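Local atomic coordinates of SMI1/KNR4 family protein (Pseudomonas syringae pv. tomato, PDB entry 2PAG), a protein that is of unknown function, belongs to the SMI1/KNR4 family of the SUKH clan, and binds calcium. Residues A11-P16 with D51-S56. Residues are numbered along the deposited sequence; the frame is centred on the assembly and turned at random.
Sequences ANEPVP and DVVYGS
Asn12 and Glu13 hold the backbone N-H and C=O of Val53. The side chain of Asn12 stands with CG anti to the backbone N (chi1 179°), and its OD1 accepts the amide of Val53, Val53 N to Asn12 OD1 being 2.9 Å. This N-H lies in the carbonyl plane and meets the oxygen nearly straight, at 161°. In return, Glu13 N donates to Val53 O over 2.8 Å, the donor tilted somewhat from that carbonyl's plane, and the CA of Asn12 adds a C-H···O contact to the same oxygen. Both polar groups of Val53 are thus satisfied by neighbouring residues, one by a side chain and one by backbone.

Around this clamp the packing is close. Ala11 CB touches Tyr54 CD1 at 3.7 Å, while Ala11 O sits at the ring's edge, near its plane. The isopropyl group of Val53 meets Val15 tip to tip, CG1 of each 3.9 Å apart, and also touches Leu19 further along the first loop.

The carboxylate end of Glu13 is held more loosely. The side chain of Glu13, extended beyond CG, crosses that of Val53 at about a right angle and carries the carboxylate past Tyr54 CA to Gly55, where Gly55 N gives OE2 only a weak bond of 3.4 Å. A water lies between Glu13 OE1 and Gly55 O, beside the exposed Gly55, but its separation from OE1 is too short to be trusted as a normal bond. Outside the two segments, Asp51 forms a salt bridge with Arg9 of helix 2-11, and Tyr54 O accepts a hydrogen bond from Trp132 NE1.

Far from the calcium site, this is a surface loop-to-loop junction without regular strand pairing, joining the chain that leaves helix 2-11 to the one that leaves helix 40-49 within the SMI1/KNR4 fold.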
loop_
_atom_site.group_PDB
_atom_site.type_symbol
_atom_site.label_atom_id
_atom_site.label_comp_id
_atom_site.label_asym_id
_atom_site.label_seq_id
_atom_site.Cartn_x
_atom_site.Cartn_y
_atom_site.Cartn_z
ATOM N N ALA A 11 16.419 -5.633 -0.556
ATOM C CA ALA A 11 16.385 -5.179 -1.941
ATOM C C ALA A 11 16.184 -3.671 -2.008
ATOM O O ALA A 11 16.222 -3.082 -3.096
ATOM C CB ALA A 11 15.267 -5.883 -2.701
ATOM N N ASN A 12 15.975 -3.053 -0.846
ATOM C CA ASN A 12 15.746 -1.611 -0.766
ATOM C C ASN A 12 16.781 -0.808 -1.537
ATOM O O ASN A 12 17.988 -0.988 -1.354
ATOM C CB ASN A 12 15.746 -1.130 0.685
ATOM C CG ASN A 12 15.543 0.370 0.789
ATOM O OD1 ASN A 12 14.485 0.885 0.433
ATOM N ND2 ASN A 12 16.566 1.082 1.262
ATOM N N GLU A 13 16.298 0.097 -2.382
ATOM C CA GLU A 13 17.178 0.923 -3.199
ATOM C C GLU A 13 17.460 2.280 -2.566
ATOM O O GLU A 13 16.550 2.970 -2.097
ATOM C CB GLU A 13 16.552 1.118 -4.578
ATOM C CG GLU A 13 16.113 -0.172 -5.247
ATOM C CD GLU A 13 15.335 0.077 -6.524
ATOM O OE1 GLU A 13 14.845 1.213 -6.708
ATOM O OE2 GLU A 13 15.199 -0.859 -7.336
ATOM N N PRO A 14 18.732 2.692 -2.552
ATOM C CA PRO A 14 19.063 3.987 -1.960
ATOM C C PRO A 14 18.441 5.155 -2.716
ATOM O O PRO A 14 18.334 5.129 -3.946
ATOM C CB PRO A 14 20.591 4.008 -2.005
ATOM C CG PRO A 14 20.910 3.156 -3.193
ATOM C CD PRO A 14 19.944 2.008 -3.036
ATOM N N VAL A 15 18.015 6.163 -1.961
ATOM C CA VAL A 15 17.423 7.376 -2.519
ATOM C C VAL A 15 18.002 8.555 -1.741
ATOM O O VAL A 15 18.570 8.369 -0.663
ATOM C CB VAL A 15 15.875 7.381 -2.398
ATOM C CG1 VAL A 15 15.277 6.334 -3.327
ATOM C CG2 VAL A 15 15.455 7.128 -0.962
ATOM N N PRO A 16 17.881 9.781 -2.278
ATOM C CA PRO A 16 18.412 10.971 -1.603
ATOM C C PRO A 16 17.907 11.132 -0.173
ATOM O O PRO A 16 18.697 11.293 0.759
ATOM C CB PRO A 16 17.954 12.112 -2.509
ATOM C CG PRO A 16 17.948 11.472 -3.862
ATOM C CD PRO A 16 17.274 10.148 -3.570
ATOM N N ASP A 51 8.891 1.713 4.154
ATOM C CA ASP A 51 10.022 2.623 3.978
ATOM C C ASP A 51 10.902 2.091 2.848
ATOM O O ASP A 51 11.961 2.650 2.543
ATOM C CB ASP A 51 10.835 2.739 5.274
ATOM C CG ASP A 51 11.455 1.422 5.702
ATOM O OD1 ASP A 51 10.845 0.364 5.452
ATOM O OD2 ASP A 51 12.552 1.445 6.312
ATOM N N VAL A 52 10.447 1.018 2.213
ATOM C CA VAL A 52 11.187 0.390 1.127
ATOM C C VAL A 52 10.935 0.980 -0.262
ATOM O O VAL A 52 9.798 1.326 -0.634
ATOM C CB VAL A 52 10.902 -1.140 1.084
ATOM C CG1 VAL A 52 11.545 -1.766 -0.143
ATOM C CG2 VAL A 52 11.437 -1.797 2.352
ATOM N N VAL A 53 12.026 1.109 -1.013
ATOM C CA VAL A 53 11.999 1.614 -2.378
ATOM C C VAL A 53 12.494 0.461 -3.247
ATOM O O VAL A 53 13.598 -0.049 -3.028
ATOM C CB VAL A 53 12.942 2.825 -2.533
ATOM C CG1 VAL A 53 12.916 3.328 -3.963
ATOM C CG2 VAL A 53 12.532 3.927 -1.561
ATOM N N TYR A 54 11.676 0.031 -4.207
ATOM C CA TYR A 54 12.059 -1.070 -5.086
ATOM C C TYR A 54 11.242 -1.186 -6.370
ATOM O O TYR A 54 10.029 -0.956 -6.379
ATOM C CB TYR A 54 11.946 -2.415 -4.363
ATOM C CG TYR A 54 12.308 -3.575 -5.265
ATOM C CD1 TYR A 54 13.639 -3.938 -5.456
ATOM C CD2 TYR A 54 11.328 -4.251 -5.991
ATOM C CE1 TYR A 54 13.988 -4.941 -6.353
ATOM C CE2 TYR A 54 11.667 -5.255 -6.893
ATOM C CZ TYR A 54 12.998 -5.593 -7.069
ATOM O OH TYR A 54 13.345 -6.578 -7.966
ATOM N N GLY A 55 11.925 -1.564 -7.444
ATOM C CA GLY A 55 11.270 -1.776 -8.722
ATOM C C GLY A 55 10.580 -0.600 -9.377
ATOM O O GLY A 55 11.013 0.546 -9.247
ATOM N N SER A 56 9.492 -0.903 -10.085
ATOM C CA SER A 56 8.725 0.104 -10.813
ATOM C C SER A 56 7.401 0.484 -10.157
ATOM O O SER A 56 6.560 1.123 -10.790
ATOM C CB SER A 56 8.443 -0.384 -12.237
ATOM O OG SER A 56 7.640 -1.557 -12.225
HETATM O O HOH W 1 13.083 1.804 -8.239
#